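Local coordinates for protein putative esterase PA1618 (PDB 4QD8) that probably hydrolyses acyl-coenzyme A thioesters as a hotdog-fold thioesterase of the PaaI family, and binds phenacyl-coenzyme A in the crystal, at residues A[26-31]-A[38-43]; A[102-107]-A[116-121]. All coordinates share one frame; numbering follows the deposited sequence.

Contacts 1 and 2 lie in series along the chain and side by side in one antiparallel sheet, their centres about 13 Å apart. Strand 36-42, the second half of contact 1, neighbours strand 99-106, the first half of contact 2. At the seam Ala39 O stands 2.8 Å from Ala102 N, a probable hydrogen bond, and Thr38 OG1 packs 3.7 Å from Val103 CG2. One face is common to both: Ile27 and Phe29 of contact 1 and Ala102 and Ala104 of contact 2 touch helix 56-72, the long helix around which the hotdog sheet curls. This evidence places both contacts in the scaffold of the thioesterase fold; it assigns neither a catalytic role.

Contact 1: residues A[26-31]-A[38-43]; sequences GIRFEA and TASMPV
Phe29 and Ala39 form the non-hydrogen-bonded pair at the middle of a beta hairpin that carries a classic bulge, where two residues, Glu30 and Ala31, stand against the single Thr38. The bulge rests on a straight bond from Glu30 N to Thr38 O (2.8 Å, 176° at the hydrogen) and a weak one from Ala31 N to the same oxygen; Thr38 N returns a bond to Ala31 O. Beyond Phe29, Arg28 and Ser40 exchange two backbone bonds.

The closely packed side is apolar. The methyl of Ala39 lies over one face of the Phe29 ring, offset toward the rim and 4.1 Å from CD2. Ile27 has CG1 anti to its carbonyl carbon (chi1 -66°), which sets that atom against Met41, 3.9 Å from SD. Leu62 and Ser65 of helix 56-72 touch Ile27, while Leu66 and Met69 of the same helix and Leu10 and Leu13 of helix 10-15 pack on Phe29.

On the other side, polar groups gather where Arg28 is exposed and Glu30 partly so. The Glu30 carboxylate turns across the hairpin to Ser40 and also meets the edge of the Arg28 guanidinium, in plane, in a salt bridge whose modelled length, OE1 to NH2, is doubtfully short. The separation from OE1 to Ser40 OG is likewise too short to trust in detail. Arg99 of the adjacent strand also binds Ser40 OG.

At the helix exit, Gly26 closes a Schellman motif with positive phi (78°), and its carbonyl O lies 3.4 Å from Pro42 CD.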
loop_
_atom_site.group_PDB
_atom_site.type_symbol
_atom_site.label_atom_id
_atom_site.label_comp_id
_atom_site.label_asym_id
_atom_site.label_seq_id
_atom_site.Cartn_x
_atom_site.Cartn_y
_atom_site.Cartn_z
ATOM N N GLY A 26 -24.487 -8.132 -3.311
ATOM C CA GLY A 26 -25.092 -8.689 -2.117
ATOM C C GLY A 26 -24.428 -8.287 -0.817
ATOM O O GLY A 26 -24.560 -8.975 0.193
ATOM N N ILE A 27 -23.728 -7.156 -0.823
ATOM C CA ILE A 27 -23.167 -6.631 0.417
ATOM C C ILE A 27 -24.282 -6.288 1.401
ATOM O O ILE A 27 -25.271 -5.632 1.054
ATOM C CB ILE A 27 -22.242 -5.414 0.166
ATOM C CG1 ILE A 27 -21.004 -5.850 -0.621
ATOM C CG2 ILE A 27 -21.828 -4.764 1.495
ATOM C CD1 ILE A 27 -20.062 -4.680 -1.038
ATOM N N ARG A 28 -24.127 -6.775 2.624
ATOM C CA ARG A 28 -25.129 -6.584 3.657
ATOM C C ARG A 28 -24.465 -6.021 4.903
ATOM O O ARG A 28 -23.590 -6.666 5.481
ATOM C CB ARG A 28 -25.802 -7.929 3.972
ATOM C CG ARG A 28 -26.916 -7.853 5.006
ATOM C CD ARG A 28 -27.493 -9.237 5.298
ATOM N NE ARG A 28 -26.559 -10.085 6.044
ATOM C CZ ARG A 28 -26.504 -11.411 5.945
ATOM N NH1 ARG A 28 -27.322 -12.055 5.124
ATOM N NH2 ARG A 28 -25.616 -12.095 6.656
ATOM N N PHE A 29 -24.863 -4.813 5.306
ATOM C CA PHE A 29 -24.435 -4.282 6.598
ATOM C C PHE A 29 -25.165 -5.049 7.688
ATOM O O PHE A 29 -26.396 -5.123 7.664
ATOM C CB PHE A 29 -24.709 -2.780 6.680
ATOM C CG PHE A 29 -23.834 -1.982 5.755
ATOM C CD1 PHE A 29 -24.178 -1.821 4.424
ATOM C CD2 PHE A 29 -22.639 -1.442 6.209
ATOM C CE1 PHE A 29 -23.349 -1.115 3.552
ATOM C CE2 PHE A 29 -21.810 -0.739 5.358
ATOM C CZ PHE A 29 -22.164 -0.575 4.020
ATOM N N GLU A 30 -24.403 -5.620 8.622
ATOM C CA GLU A 30 -24.909 -6.646 9.532
ATOM C C GLU A 30 -24.981 -6.228 10.982
ATOM O O GLU A 30 -25.863 -6.665 11.725
ATOM C CB GLU A 30 -23.979 -7.852 9.505
ATOM C CG GLU A 30 -23.576 -8.296 8.138
ATOM C CD GLU A 30 -23.354 -9.774 8.094
ATOM O OE1 GLU A 30 -24.010 -10.432 7.256
ATOM O OE2 GLU A 30 -22.528 -10.267 8.900
ATOM N N ALA A 31 -24.005 -5.438 11.406
ATOM C CA ALA A 31 -23.809 -5.181 12.823
ATOM C C ALA A 31 -22.999 -3.923 13.035
ATOM O O ALA A 31 -22.258 -3.484 12.153
ATOM C CB ALA A 31 -23.105 -6.358 13.472
ATOM N N THR A 38 -19.827 -3.622 10.734
ATOM C CA THR A 38 -19.601 -4.947 10.136
ATOM C C THR A 38 -20.518 -5.156 8.927
ATOM O O THR A 38 -21.702 -4.821 8.981
ATOM C CB THR A 38 -19.859 -6.068 11.179
ATOM O OG1 THR A 38 -18.948 -5.933 12.283
ATOM C CG2 THR A 38 -19.697 -7.453 10.555
ATOM N N ALA A 39 -19.963 -5.690 7.831
ATOM C CA ALA A 39 -20.743 -6.038 6.641
ATOM C C ALA A 39 -20.214 -7.345 6.082
ATOM O O ALA A 39 -19.047 -7.661 6.264
ATOM C CB ALA A 39 -20.630 -4.947 5.571
ATOM N N SER A 40 -21.068 -8.092 5.390
ATOM C CA SER A 40 -20.661 -9.350 4.783
ATOM C C SER A 40 -21.082 -9.394 3.325
ATOM O O SER A 40 -21.874 -8.563 2.873
ATOM C CB SER A 40 -21.259 -10.533 5.537
ATOM O OG SER A 40 -22.658 -10.596 5.321
ATOM N N MET A 41 -20.544 -10.358 2.587
ATOM C CA MET A 41 -20.777 -10.453 1.159
ATOM C C MET A 41 -20.720 -11.920 0.786
ATOM O O MET A 41 -19.887 -12.648 1.309
ATOM C CB MET A 41 -19.672 -9.702 0.419
ATOM C CG MET A 41 -19.865 -9.555 -1.090
ATOM S SD MET A 41 -18.533 -8.589 -1.836
ATOM C CE MET A 41 -17.126 -9.602 -1.405
ATOM N N PRO A 42 -21.604 -12.361 -0.122
ATOM C CA PRO A 42 -21.538 -13.762 -0.566
ATOM C C PRO A 42 -20.294 -14.061 -1.391
ATOM O O PRO A 42 -19.794 -13.190 -2.110
ATOM C CB PRO A 42 -22.780 -13.905 -1.457
ATOM C CG PRO A 42 -23.073 -12.495 -1.919
ATOM C CD PRO A 42 -22.742 -11.644 -0.723
ATOM N N VAL A 43 -19.790 -15.287 -1.259
ATOM C CA VAL A 43 -18.727 -15.788 -2.119
ATOM C C VAL A 43 -19.381 -16.730 -3.122
ATOM O O VAL A 43 -19.623 -17.909 -2.824
ATOM C CB VAL A 43 -17.634 -16.514 -1.306
ATOM C CG1 VAL A 43 -16.534 -17.025 -2.213
ATOM C CG2 VAL A 43 -17.059 -15.571 -0.230
#

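Contact 2: residues A[102-107]-A[116-121]; sequences AVARAI and WDIRLS
Val103 pairs with Arg119 and Arg105 with Asp117 through four backbone hydrogen bonds, joining two antiparallel strand segments whose directions differ by 162° and whose axes approach to 4.5 Å. Alternating with these are the non-hydrogen-bonded pairs Ala102-Leu120, Ala104-Ile118 and Ala106-Trp116, whose side chains share the apolar face. The Ala102 methyl sits 3.7 Å from Leu120 CG, and Ala104 CB meets Ile118 CG1 at 3.9 Å. With CG anti to the carbonyl carbon (chi1 -66°), the indole of Trp116 extends to the partner strand, bringing CZ3 to 3.6 Å from Ala106 CB and CE3 to 3.4 Å from Arg105 O. On the reverse face, within segment 116-121, Arg119 NE forms a salt bridge with Asp117, meeting the syn lone pair of OD1 nearly in the guanidinium plane and almost straight (170°). Beside it, Ile107 CD1 packs 3.7 Å from Asp117 CB.

Ile107 packs on Arg119 of the second subunit, and Arg119 on Ile107 of that subunit. The apolar face lies on helix 56-72, where Ala102 and Ala104 meet Leu66 and Trp116 NE1 hydrogen-bonds Ser71 OG. Strands 36-42 and 127-139 flank the pair in the sheet, bound respectively to segments 102-107 and 116-121.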
loop_
_atom_site.group_PDB
_atom_site.type_symbol
_atom_site.label_atom_id
_atom_site.label_comp_id
_atom_site.label_asym_id
_atom_site.label_seq_id
_atom_site.Cartn_x
_atom_site.Cartn_y
_atom_site.Cartn_z
ATOM N N ALA A 102 -16.507 -8.545 6.850
ATOM C CA ALA A 102 -15.517 -7.493 7.065
ATOM C C ALA A 102 -15.897 -6.692 8.301
ATOM O O ALA A 102 -17.067 -6.380 8.502
ATOM C CB ALA A 102 -15.450 -6.576 5.850
ATOM N N VAL A 103 -14.908 -6.364 9.128
ATOM C CA VAL A 103 -15.143 -5.513 10.302
ATOM C C VAL A 103 -14.239 -4.292 10.200
ATOM O O VAL A 103 -13.031 -4.433 10.028
ATOM C CB VAL A 103 -14.843 -6.266 11.608
ATOM C CG1 VAL A 103 -15.183 -5.407 12.831
ATOM C CG2 VAL A 103 -15.636 -7.563 11.666
ATOM N N ALA A 104 -14.822 -3.102 10.299
ATOM C CA ALA A 104 -14.052 -1.867 10.211
ATOM C C ALA A 104 -13.897 -1.220 11.581
ATOM O O ALA A 104 -14.870 -1.098 12.335
ATOM C CB ALA A 104 -14.707 -0.887 9.241
ATOM N N ARG A 105 -12.676 -0.786 11.870
ATOM C CA ARG A 105 -12.354 -0.056 13.095
ATOM C C ARG A 105 -11.530 1.180 12.713
ATOM O O ARG A 105 -10.773 1.154 11.759
ATOM C CB ARG A 105 -11.561 -0.954 14.045
ATOM C CG ARG A 105 -12.390 -2.086 14.628
ATOM C CD ARG A 105 -11.573 -3.027 15.494
ATOM N NE ARG A 105 -12.407 -4.129 15.982
ATOM C CZ ARG A 105 -13.207 -4.051 17.045
ATOM N NH1 ARG A 105 -13.285 -2.923 17.750
ATOM N NH2 ARG A 105 -13.934 -5.102 17.411
ATOM N N ALA A 106 -11.691 2.279 13.443
ATOM C CA ALA A 106 -10.961 3.492 13.091
ATOM C C ALA A 106 -9.515 3.437 13.572
ATOM O O ALA A 106 -9.243 2.988 14.696
ATOM C CB ALA A 106 -11.665 4.728 13.678
ATOM N N ILE A 107 -8.590 3.895 12.728
ATOM C CA ILE A 107 -7.213 4.099 13.165
ATOM C C ILE A 107 -7.039 5.575 13.484
ATOM O O ILE A 107 -6.402 5.956 14.466
ATOM C CB ILE A 107 -6.212 3.704 12.064
ATOM C CG1 ILE A 107 -6.317 2.201 11.797
ATOM C CG2 ILE A 107 -4.773 4.082 12.457
ATOM C CD1 ILE A 107 -6.030 1.346 13.019
ATOM N N TRP A 116 -9.071 3.743 8.115
ATOM C CA TRP A 116 -9.832 2.610 8.645
ATOM C C TRP A 116 -9.035 1.308 8.522
ATOM O O TRP A 116 -8.366 1.090 7.507
ATOM C CB TRP A 116 -11.145 2.445 7.862
ATOM C CG TRP A 116 -12.089 3.594 8.061
ATOM C CD1 TRP A 116 -12.278 4.656 7.227
ATOM C CD2 TRP A 116 -12.940 3.806 9.189
ATOM N NE1 TRP A 116 -13.208 5.520 7.772
ATOM C CE2 TRP A 116 -13.629 5.018 8.977
ATOM C CE3 TRP A 116 -13.181 3.093 10.369
ATOM C CZ2 TRP A 116 -14.556 5.536 9.903
ATOM C CZ3 TRP A 116 -14.115 3.605 11.289
ATOM C CH2 TRP A 116 -14.780 4.815 11.042
ATOM N N ASP A 117 -9.130 0.473 9.553
ATOM C CA ASP A 117 -8.535 -0.862 9.584
ATOM C C ASP A 117 -9.672 -1.831 9.272
ATOM O O ASP A 117 -10.689 -1.834 9.973
ATOM C CB ASP A 117 -7.978 -1.113 10.986
ATOM C CG ASP A 117 -7.517 -2.541 11.197
ATOM O OD1 ASP A 117 -6.668 -3.029 10.430
ATOM O OD2 ASP A 117 -7.988 -3.164 12.164
ATOM N N ILE A 118 -9.552 -2.631 8.211
ATOM C CA ILE A 118 -10.662 -3.511 7.846
ATOM C C ILE A 118 -10.186 -4.959 7.790
ATOM O O ILE A 118 -9.254 -5.285 7.051
ATOM C CB ILE A 118 -11.323 -3.068 6.528
ATOM C CG1 ILE A 118 -11.845 -1.638 6.699
ATOM C CG2 ILE A 118 -12.503 -3.984 6.177
ATOM C CD1 ILE A 118 -11.832 -0.828 5.442
ATOM N N ARG A 119 -10.804 -5.809 8.611
ATOM C CA ARG A 119 -10.400 -7.221 8.707
ATOM C C ARG A 119 -11.485 -8.128 8.127
ATOM O O ARG A 119 -12.649 -8.031 8.517
ATOM C CB ARG A 119 -10.161 -7.634 10.172
ATOM C CG ARG A 119 -9.221 -6.751 10.993
ATOM C CD ARG A 119 -7.834 -6.695 10.410
ATOM N NE ARG A 119 -6.960 -5.859 11.234
ATOM C CZ ARG A 119 -6.193 -6.313 12.222
ATOM N NH1 ARG A 119 -6.168 -7.609 12.509
ATOM N NH2 ARG A 119 -5.438 -5.467 12.910
ATOM N N LEU A 120 -11.094 -9.032 7.227
ATOM C CA LEU A 120 -12.046 -9.927 6.569
ATOM C C LEU A 120 -11.748 -11.372 6.929
ATOM O O LEU A 120 -10.582 -11.757 7.110
ATOM C CB LEU A 120 -11.995 -9.774 5.042
ATOM C CG LEU A 120 -12.696 -8.563 4.424
ATOM C CD1 LEU A 120 -11.956 -7.287 4.774
ATOM C CD2 LEU A 120 -12.793 -8.713 2.924
ATOM N N SER A 121 -12.810 -12.161 7.011
ATOM C CA SER A 121 -12.671 -13.592 7.270
ATOM C C SER A 121 -13.824 -14.362 6.635
ATOM O O SER A 121 -14.939 -13.840 6.468
ATOM C CB SER A 121 -12.599 -13.863 8.776
ATOM O OG SER A 121 -13.782 -13.433 9.417
#